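Local atomic coordinates of peptide ABC transporter permease (PDB entry 6EXS), a protein that probably carries small peptides across the bacterial membrane as a POT-family transporter, and binds a thioalcohol-conjugated dipeptide, a precursor of human axillary malodour. Residues L52-T57 with F109-L114; G161-P166 with F335-P340. All coordinates share one frame; numbering follows the deposited sequence.

Contact 1. Residues L52-T57 with F109-L114; sequences LGIDKT and FALFGL. With OLC ((2R)-2,3-dihydroxypropyl (9Z)-octadec-9-enoate), chain E.
Ala110 and Leu114, which both meet Leu52, are joined by a bond from Leu114 N to Ala110 O, next to which Gly113 N bonds Phe109 O at 3.1 Å. Gly113 suits its place because a beta carbon there would run into Phe109 CB. Across the contact itself there is no hydrogen bond; branched aliphatic tips do the work. Leu52 spreads its two methyls over different neighbours. Its CG lies beside the backbone N and anti to the carbonyl carbon (chi1 -69°), and from this branch point CD1 reaches Leu114 CD2 at 3.7 Å while CD2 rests on Ala110 CA at 3.8 Å. The small alanine lets the methyl come down onto the backbone. Ile54 CD1 rests against two neighbouring leucine methyls, 3.8 Å from Leu111 CD2 and equally far from Leu114 CD2; it meets Leu114 tip to tip but crosses Leu111 obliquely. Leu111 also serves a second surface, its CB lying 3.7 Å from C21 of a monoolein molecule, and the Phe112 ring touches the same lipid through CZ and C11 at 3.7 Å.

Between the two touching residues, Gly53 takes a positive phi of 65°, which glycine tolerates easily. Asp55 then caps the start of helix 56-72, its OD2 also bonding Thr58 OG1, and Lys56 NZ turns to a salt bridge with Glu315. Backbone bonds to Tyr42, Phe45 and Met43 tie the loop to the end of helix 16-44. Charged groups thus stay clear of the leucine-isoleucine cluster, and apolar packing without directional bonds, driven by burying hydrocarbon and by dispersion, joins the helix-connecting loop to the helix beside bound monoolein.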
ATOM      1  N   LEU A  52     -12.058 -19.367   7.895  1.00 37.70           N
ATOM      2  CA  LEU A  52     -12.898 -19.645   6.726  1.00 37.05           C
ATOM      3  C   LEU A  52     -12.547 -20.958   6.011  1.00 41.97           C
ATOM      4  O   LEU A  52     -13.323 -21.415   5.169  1.00 42.78           O
ATOM      5  CB  LEU A  52     -12.926 -18.459   5.735  1.00 35.67           C
ATOM      6  CG  LEU A  52     -13.651 -17.179   6.195  1.00 38.42           C
ATOM      7  CD1 LEU A  52     -13.487 -16.046   5.163  1.00 37.79           C
ATOM      8  CD2 LEU A  52     -15.130 -17.421   6.458  1.00 36.27           C
ATOM      9  N   GLY A  53     -11.414 -21.558   6.375  1.00 38.53           N
ATOM     10  CA  GLY A  53     -10.952 -22.827   5.827  1.00 39.52           C
ATOM     11  C   GLY A  53     -10.599 -22.805   4.354  1.00 45.79           C
ATOM     12  O   GLY A  53     -10.624 -23.849   3.706  1.00 47.04           O
ATOM     13  N   ILE A  54     -10.271 -21.621   3.820  1.00 43.45           N
ATOM     14  CA  ILE A  54      -9.858 -21.380   2.430  1.00 43.93           C
ATOM     15  C   ILE A  54      -8.451 -21.981   2.226  1.00 49.94           C
ATOM     16  O   ILE A  54      -7.624 -21.957   3.144  1.00 49.67           O
ATOM     17  CB  ILE A  54      -9.860 -19.830   2.123  1.00 45.27           C
ATOM     18  CG1 ILE A  54     -11.275 -19.222   2.264  1.00 45.68           C
ATOM     19  CG2 ILE A  54      -9.254 -19.485   0.743  1.00 44.93           C
ATOM     20  CD1 ILE A  54     -11.313 -17.655   2.383  1.00 50.78           C
ATOM     21  N   ASP A  55      -8.185 -22.482   1.012  1.00 47.78           N
ATOM     22  CA  ASP A  55      -6.891 -23.007   0.595  1.00 48.30           C
ATOM     23  C   ASP A  55      -5.831 -21.953   0.880  1.00 50.65           C
ATOM     24  O   ASP A  55      -6.036 -20.774   0.568  1.00 50.16           O
ATOM     25  CB  ASP A  55      -6.928 -23.327  -0.916  1.00 51.68           C
ATOM     26  CG  ASP A  55      -5.578 -23.573  -1.567  1.00 68.27           C
ATOM     27  OD1 ASP A  55      -4.776 -24.365  -1.006  1.00 69.80           O
ATOM     28  OD2 ASP A  55      -5.335 -23.007  -2.653  1.00 76.80           O
ATOM     29  N   LYS A  56      -4.714 -22.372   1.495  1.00 46.69           N
ATOM     30  CA  LYS A  56      -3.592 -21.502   1.864  1.00 45.01           C
ATOM     31  C   LYS A  56      -3.114 -20.614   0.698  1.00 48.76           C
ATOM     32  O   LYS A  56      -3.012 -19.415   0.888  1.00 48.35           O
ATOM     33  CB  LYS A  56      -2.440 -22.324   2.470  1.00 46.83           C
ATOM     34  CG  LYS A  56      -1.612 -21.557   3.489  1.00 58.06           C
ATOM     35  CD  LYS A  56      -0.602 -22.450   4.196  1.00 65.11           C
ATOM     36  CE  LYS A  56       0.720 -22.516   3.465  1.00 77.60           C
ATOM     37  NZ  LYS A  56       1.569 -23.627   3.972  1.00 88.84           N
ATOM     38  N   THR A  57      -2.890 -21.190  -0.502  1.00 46.48           N
ATOM     39  CA  THR A  57      -2.439 -20.485  -1.705  1.00 46.69           C
ATOM     40  C   THR A  57      -3.468 -19.437  -2.131  1.00 52.22           C
ATOM     41  O   THR A  57      -3.081 -18.287  -2.395  1.00 51.67           O
ATOM     42  CB  THR A  57      -2.045 -21.488  -2.805  1.00 54.17           C
ATOM     43  OG1 THR A  57      -0.825 -22.114  -2.409  1.00 56.06           O
ATOM     44  CG2 THR A  57      -1.848 -20.838  -4.173  1.00 51.58           C
ATOM     45  N   PHE A 109     -21.279 -13.633   8.163  1.00 48.51           N
ATOM     46  CA  PHE A 109     -21.636 -13.793   6.751  1.00 47.77           C
ATOM     47  C   PHE A 109     -20.639 -14.619   5.944  1.00 48.56           C
ATOM     48  O   PHE A 109     -20.740 -14.647   4.723  1.00 47.82           O
ATOM     49  CB  PHE A 109     -21.879 -12.415   6.092  1.00 49.43           C
ATOM     50  CG  PHE A 109     -23.063 -11.603   6.589  1.00 51.53           C
ATOM     51  CD1 PHE A 109     -24.196 -12.229   7.103  1.00 55.58           C
ATOM     52  CD2 PHE A 109     -23.065 -10.218   6.491  1.00 52.81           C
ATOM     53  CE1 PHE A 109     -25.285 -11.478   7.548  1.00 57.13           C
ATOM     54  CE2 PHE A 109     -24.169  -9.473   6.910  1.00 55.95           C
ATOM     55  CZ  PHE A 109     -25.264 -10.105   7.447  1.00 55.04           C
ATOM     56  N   ALA A 110     -19.699 -15.311   6.622  1.00 44.42           N
ATOM     57  CA  ALA A 110     -18.679 -16.190   6.026  1.00 43.97           C
ATOM     58  C   ALA A 110     -18.032 -15.618   4.736  1.00 47.41           C
ATOM     59  O   ALA A 110     -17.462 -14.538   4.810  1.00 46.00           O
ATOM     60  CB  ALA A 110     -19.243 -17.600   5.801  1.00 45.59           C
ATOM     61  N   LEU A 111     -18.113 -16.315   3.577  1.00 45.56           N
ATOM     62  CA  LEU A 111     -17.497 -15.858   2.325  1.00 45.58           C
ATOM     63  C   LEU A 111     -18.116 -14.578   1.754  1.00 50.94           C
ATOM     64  O   LEU A 111     -17.384 -13.762   1.186  1.00 50.34           O
ATOM     65  CB  LEU A 111     -17.449 -16.961   1.256  1.00 46.39           C
ATOM     66  CG  LEU A 111     -16.483 -18.143   1.485  1.00 50.63           C
ATOM     67  CD1 LEU A 111     -16.426 -19.043   0.248  1.00 51.34           C
ATOM     68  CD2 LEU A 111     -15.077 -17.677   1.844  1.00 50.93           C
ATOM     69  N   PHE A 112     -19.437 -14.376   1.936  1.00 48.69           N
ATOM     70  CA  PHE A 112     -20.115 -13.160   1.495  1.00 48.55           C
ATOM     71  C   PHE A 112     -19.546 -11.959   2.258  1.00 49.93           C
ATOM     72  O   PHE A 112     -19.225 -10.952   1.629  1.00 49.88           O
ATOM     73  CB  PHE A 112     -21.652 -13.245   1.663  1.00 52.13           C
ATOM     74  CG  PHE A 112     -22.356 -11.943   1.330  1.00 55.09           C
ATOM     75  CD1 PHE A 112     -22.727 -11.647   0.021  1.00 59.50           C
ATOM     76  CD2 PHE A 112     -22.615 -10.996   2.319  1.00 57.62           C
ATOM     77  CE1 PHE A 112     -23.352 -10.430  -0.289  1.00 60.86           C
ATOM     78  CE2 PHE A 112     -23.237  -9.780   2.005  1.00 60.93           C
ATOM     79  CZ  PHE A 112     -23.606  -9.508   0.705  1.00 59.50           C
ATOM     80  N   GLY A 113     -19.423 -12.091   3.586  1.00 44.05           N
ATOM     81  CA  GLY A 113     -18.883 -11.068   4.479  1.00 41.83           C
ATOM     82  C   GLY A 113     -17.461 -10.678   4.153  1.00 44.68           C
ATOM     83  O   GLY A 113     -17.089  -9.520   4.338  1.00 43.26           O
ATOM     84  N   LEU A 114     -16.660 -11.636   3.635  1.00 41.65           N
ATOM     85  CA  LEU A 114     -15.277 -11.404   3.231  1.00 40.44           C
ATOM     86  C   LEU A 114     -15.208 -10.637   1.917  1.00 43.72           C
ATOM     87  O   LEU A 114     -14.548  -9.595   1.867  1.00 42.14           O
ATOM     88  CB  LEU A 114     -14.484 -12.730   3.158  1.00 40.98           C
ATOM     89  CG  LEU A 114     -13.146 -12.732   2.394  1.00 45.36           C
ATOM     90  CD1 LEU A 114     -12.057 -12.040   3.167  1.00 44.55           C
ATOM     91  CD2 LEU A 114     -12.718 -14.138   2.056  1.00 48.25           C
TER
HETATM   92  C10 OLC E 504     -22.717  -5.493  -1.700  1.00 74.22           C
HETATM   93  C9  OLC E 504     -21.809  -5.723  -2.637  1.00 73.26           C
HETATM   94  C11 OLC E 504     -22.760  -6.079  -0.316  1.00 75.21           C
HETATM   95  C8  OLC E 504     -20.617  -6.629  -2.534  1.00 72.82           C
HETATM   96  C24 OLC E 504     -20.437 -17.974  -2.182  1.00 89.85           C
HETATM   97  C12 OLC E 504     -23.883  -5.533   0.563  1.00 76.58           C
HETATM   98  C7  OLC E 504     -20.562  -7.705  -3.614  1.00 73.12           C
HETATM   99  C13 OLC E 504     -23.806  -6.004   2.009  1.00 76.55           C
HETATM  100  C6  OLC E 504     -19.632  -8.867  -3.289  1.00 73.54           C
HETATM  101  C5  OLC E 504     -20.257  -9.965  -2.434  1.00 74.71           C
HETATM  102  C4  OLC E 504     -20.996 -11.040  -3.222  1.00 77.25           C
HETATM  103  C3  OLC E 504     -20.124 -12.195  -3.700  1.00 79.49           C
HETATM  104  C2  OLC E 504     -20.038 -13.341  -2.696  1.00 81.60           C
HETATM  105  C21 OLC E 504     -18.305 -16.600  -2.351  1.00 86.64           C
HETATM  106  C1  OLC E 504     -19.134 -14.471  -3.102  1.00 83.61           C
HETATM  107  C22 OLC E 504     -19.057 -17.839  -2.797  1.00 88.98           C
HETATM  108  O19 OLC E 504     -18.417 -14.474  -4.070  1.00 84.00           O
HETATM  109  O25 OLC E 504     -20.369 -18.316  -0.801  1.00 89.26           O
HETATM  110  O23 OLC E 504     -19.139 -17.866  -4.225  1.00 90.03           O
HETATM  111  O20 OLC E 504     -19.226 -15.486  -2.232  1.00 85.36           O

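Contact 2. Residues G161-P166 with F335-P340; sequences GALISP and FQSINP. With C3H (2-[[(2~{R})-2-azanyl-3-[(3~{S})-3-methyl-1-oxidanyl-hexan-3-yl]sulfanyl-propanoyl]amino]ethanoic acid), chain O.
Ser337 places OG beside its own backbone N and anti to its carbonyl carbon (chi1 -70°), which carries the hydroxyl to Leu163, while Leu163 holds CG anti to its backbone N (chi1 165°), and the next torsion turns CD1 against Ser337. Ser337 OG donates to Leu163 O at 2.8 Å, the one direct hydrogen bond between the segments, and a small hydroxyl fits where the backbones come so close. The ring of Pro166 borders this bond, its CG also meeting Gln336 CB. Nearby, Pro340 CG packs on Ala162 CB at 3.6 Å; the bare methyl leaves room for the ring.

Both prolines shape the polar chemistry. Lacking an N-H, Pro166 cannot close the helical bond to Ala162 O, and helix 147-174 kinks here; a water donates to Ala162 O instead, at 2.8 Å, and with its other hydrogen to Gln336 O. Pro340 likewise offers no N-H to Gln336 O, which takes the water and, at 3.0 Å, the amine N of the bound conjugated peptide. One residue earlier, the ligand hydroxyl O donates to Phe335 O at 2.8 Å and accepts from Asn339 N, nearly straight at 163°, thereby inserting itself between two atoms that a regular helix would bond directly. Asn339 ND2 is held by Glu410, and Phe335 lies near Tyr403, another pocket residue.

Along this part of the pocket the ligand's amine and hydroxyl are met by main-chain atoms, Gln336 O being left without a helical partner by Pro340; if the amine is protonated, that carbonyl would probably favour the charge.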
ATOM      1  N   GLY A 161      -0.369   3.748  13.303  1.00 37.16           N
ATOM      2  CA  GLY A 161      -1.550   2.904  13.165  1.00 36.05           C
ATOM      3  C   GLY A 161      -1.153   1.486  12.798  1.00 37.92           C
ATOM      4  O   GLY A 161      -1.604   0.527  13.430  1.00 37.35           O
ATOM      5  N   ALA A 162      -0.243   1.358  11.808  1.00 33.47           N
ATOM      6  CA  ALA A 162       0.315   0.089  11.344  1.00 32.56           C
ATOM      7  C   ALA A 162       1.115  -0.649  12.432  1.00 37.06           C
ATOM      8  O   ALA A 162       1.142  -1.875  12.410  1.00 38.45           O
ATOM      9  CB  ALA A 162       1.184   0.313  10.119  1.00 32.59           C
ATOM     10  N   LEU A 163       1.770   0.085  13.360  1.00 32.52           N
ATOM     11  CA  LEU A 163       2.574  -0.490  14.446  1.00 31.75           C
ATOM     12  C   LEU A 163       1.739  -0.999  15.617  1.00 35.52           C
ATOM     13  O   LEU A 163       1.966  -2.121  16.057  1.00 36.19           O
ATOM     14  CB  LEU A 163       3.672   0.499  14.933  1.00 31.74           C
ATOM     15  CG  LEU A 163       4.357   0.211  16.283  1.00 36.88           C
ATOM     16  CD1 LEU A 163       5.231  -1.069  16.236  1.00 37.65           C
ATOM     17  CD2 LEU A 163       5.162   1.396  16.755  1.00 37.48           C
ATOM     18  N   ILE A 164       0.801  -0.173  16.128  1.00 31.70           N
ATOM     19  CA  ILE A 164      -0.035  -0.464  17.304  1.00 31.79           C
ATOM     20  C   ILE A 164      -1.130  -1.540  17.064  1.00 35.34           C
ATOM     21  O   ILE A 164      -1.320  -2.403  17.929  1.00 35.26           O
ATOM     22  CB  ILE A 164      -0.636   0.861  17.882  1.00 35.10           C
ATOM     23  CG1 ILE A 164       0.491   1.855  18.297  1.00 35.96           C
ATOM     24  CG2 ILE A 164      -1.556   0.598  19.075  1.00 35.85           C
ATOM     25  CD1 ILE A 164       0.057   3.332  18.485  1.00 42.30           C
ATOM     26  N   SER A 165      -1.865  -1.467  15.934  1.00 31.04           N
ATOM     27  CA  SER A 165      -2.985  -2.374  15.658  1.00 30.24           C
ATOM     28  C   SER A 165      -2.634  -3.885  15.672  1.00 36.64           C
ATOM     29  O   SER A 165      -3.403  -4.601  16.309  1.00 37.13           O
ATOM     30  CB  SER A 165      -3.713  -1.998  14.375  1.00 30.73           C
ATOM     31  OG  SER A 165      -2.870  -1.984  13.236  1.00 33.31           O
ATOM     32  N   PRO A 166      -1.534  -4.424  15.057  1.00 34.51           N
ATOM     33  CA  PRO A 166      -1.264  -5.872  15.183  1.00 34.93           C
ATOM     34  C   PRO A 166      -0.998  -6.288  16.639  1.00 40.17           C
ATOM     35  O   PRO A 166      -1.451  -7.363  17.054  1.00 39.80           O
ATOM     36  CB  PRO A 166      -0.035  -6.079  14.287  1.00 36.36           C
ATOM     37  CG  PRO A 166      -0.026  -4.893  13.359  1.00 40.13           C
ATOM     38  CD  PRO A 166      -0.477  -3.781  14.251  1.00 35.84           C
ATOM     39  N   PHE A 335       4.480  -9.809  13.250  1.00 35.44           N
ATOM     40  CA  PHE A 335       5.389  -9.742  12.098  1.00 34.90           C
ATOM     41  C   PHE A 335       5.100  -8.484  11.258  1.00 38.05           C
ATOM     42  O   PHE A 335       6.013  -7.989  10.606  1.00 38.45           O
ATOM     43  CB  PHE A 335       5.199 -10.960  11.184  1.00 36.83           C
ATOM     44  CG  PHE A 335       5.889 -12.232  11.601  1.00 39.00           C
ATOM     45  CD1 PHE A 335       7.252 -12.244  11.889  1.00 41.55           C
ATOM     46  CD2 PHE A 335       5.202 -13.440  11.612  1.00 41.24           C
ATOM     47  CE1 PHE A 335       7.898 -13.431  12.237  1.00 42.90           C
ATOM     48  CE2 PHE A 335       5.854 -14.630  11.950  1.00 44.33           C
ATOM     49  CZ  PHE A 335       7.191 -14.614  12.272  1.00 42.51           C
ATOM     50  N   GLN A 336       3.827  -7.990  11.270  1.00 32.84           N
ATOM     51  CA  GLN A 336       3.338  -6.797  10.543  1.00 31.38           C
ATOM     52  C   GLN A 336       3.774  -5.460  11.169  1.00 34.92           C
ATOM     53  O   GLN A 336       3.688  -4.419  10.504  1.00 34.31           O
ATOM     54  CB  GLN A 336       1.796  -6.811  10.427  1.00 31.58           C
ATOM     55  CG  GLN A 336       1.212  -8.035   9.760  1.00 38.43           C
ATOM     56  CD  GLN A 336       1.799  -8.217   8.398  1.00 58.50           C
ATOM     57  OE1 GLN A 336       2.654  -9.081   8.186  1.00 51.91           O
ATOM     58  NE2 GLN A 336       1.396  -7.357   7.467  1.00 57.25           N
ATOM     59  N   SER A 337       4.170  -5.496  12.453  1.00 31.04           N
ATOM     60  CA  SER A 337       4.606  -4.360  13.256  1.00 30.86           C
ATOM     61  C   SER A 337       6.105  -4.064  13.080  1.00 36.74           C
ATOM     62  O   SER A 337       6.537  -2.961  13.442  1.00 36.73           O
ATOM     63  CB  SER A 337       4.296  -4.608  14.737  1.00 32.66           C
ATOM     64  OG  SER A 337       2.904  -4.566  15.017  1.00 35.33           O
ATOM     65  N   ILE A 338       6.890  -5.029  12.519  1.00 34.09           N
ATOM     66  CA  ILE A 338       8.346  -4.890  12.349  1.00 34.81           C
ATOM     67  C   ILE A 338       8.717  -3.692  11.442  1.00 39.77           C
ATOM     68  O   ILE A 338       9.445  -2.801  11.880  1.00 39.95           O
ATOM     69  CB  ILE A 338       9.055  -6.208  11.911  1.00 37.81           C
ATOM     70  CG1 ILE A 338       8.797  -7.352  12.932  1.00 37.99           C
ATOM     71  CG2 ILE A 338      10.575  -5.965  11.726  1.00 38.53           C
ATOM     72  CD1 ILE A 338       9.182  -8.727  12.485  1.00 41.14           C
ATOM     73  N   ASN A 339       8.235  -3.697  10.197  1.00 36.54           N
ATOM     74  CA  ASN A 339       8.467  -2.662   9.192  1.00 37.07           C
ATOM     75  C   ASN A 339       8.026  -1.242   9.669  1.00 40.85           C
ATOM     76  O   ASN A 339       8.866  -0.349   9.607  1.00 39.07           O
ATOM     77  CB  ASN A 339       7.820  -3.075   7.870  1.00 36.50           C
ATOM     78  CG  ASN A 339       7.996  -2.148   6.722  1.00 54.14           C
ATOM     79  OD1 ASN A 339       7.303  -1.147   6.633  1.00 49.92           O
ATOM     80  ND2 ASN A 339       8.837  -2.529   5.763  1.00 44.18           N
ATOM     81  N   PRO A 340       6.782  -1.015  10.193  1.00 37.52           N
ATOM     82  CA  PRO A 340       6.434   0.332  10.695  1.00 36.91           C
ATOM     83  C   PRO A 340       7.275   0.801  11.889  1.00 40.90           C
ATOM     84  O   PRO A 340       7.537   2.000  11.988  1.00 40.00           O
ATOM     85  CB  PRO A 340       4.950   0.218  11.057  1.00 38.60           C
ATOM     86  CG  PRO A 340       4.481  -1.068  10.470  1.00 42.59           C
ATOM     87  CD  PRO A 340       5.651  -1.954  10.356  1.00 38.17           C
TER
HETATM   88  O2  C3H O 514       2.006   1.553   5.563  0.75 69.54           O
HETATM   89  C11 C3H O 514       3.087   1.529   6.033  0.75 68.31           C
HETATM   90  O3  C3H O 514       4.031   2.334   5.692  0.75 68.52           O
HETATM   91  C10 C3H O 514       3.559   0.533   7.052  0.75 66.90           C
HETATM   92  N1  C3H O 514       2.881  -0.738   6.964  0.75 65.30           N
HETATM   93  C9  C3H O 514       3.293  -1.688   6.141  0.75 65.79           C
HETATM   94  O1  C3H O 514       3.538  -1.489   4.960  0.75 68.68           O
HETATM   95  C8  C3H O 514       3.487  -3.064   6.688  0.75 63.57           C
HETATM   96  N   C3H O 514       2.811  -3.166   7.974  0.75 63.93           N
HETATM   97  C7  C3H O 514       2.886  -4.112   5.751  0.75 63.34           C
HETATM   98  S   C3H O 514       4.027  -5.038   4.690  0.75 63.64           S
HETATM   99  C3  C3H O 514       5.146  -6.152   5.695  0.75 55.14           C
HETATM  100  C4  C3H O 514       4.255  -7.205   6.304  0.75 52.12           C
HETATM  101  C5  C3H O 514       5.901  -5.262   6.692  0.75 51.07           C
HETATM  102  C6  C3H O 514       6.711  -5.957   7.764  0.75 46.34           C
HETATM  103  O   C3H O 514       6.259  -5.658   9.044  0.75 41.31           O
HETATM  104  C2  C3H O 514       6.190  -6.823   4.806  0.75 54.02           C
HETATM  105  C1  C3H O 514       7.636  -6.477   5.119  0.75 51.79           C
HETATM  106  C   C3H O 514       8.586  -7.197   4.200  0.75 50.23           C
HETATM  107  O   HOH W   1       0.916  -3.222  10.005  1.00 28.02           O

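In the fold
The two contacts come in series along the chain, contact 1 closing before contact 2 opens, with helix 110-137 of the first directly preceding helix 147-174 of the second. Their centres lie 24 Å apart and their nearest atoms about 13 Å, so they do not touch. Contact 1 sits at the surface, about 22 Å from the centre of the chain, and joins parts of the N-terminal half at one end of its helices. Contact 2 is buried, about 14 Å from that centre, and brings helices of the N- and C-terminal halves together beside the substrate. Helix 16-44 flanks both, as suits a major facilitator transporter whose halves enclose a central pocket.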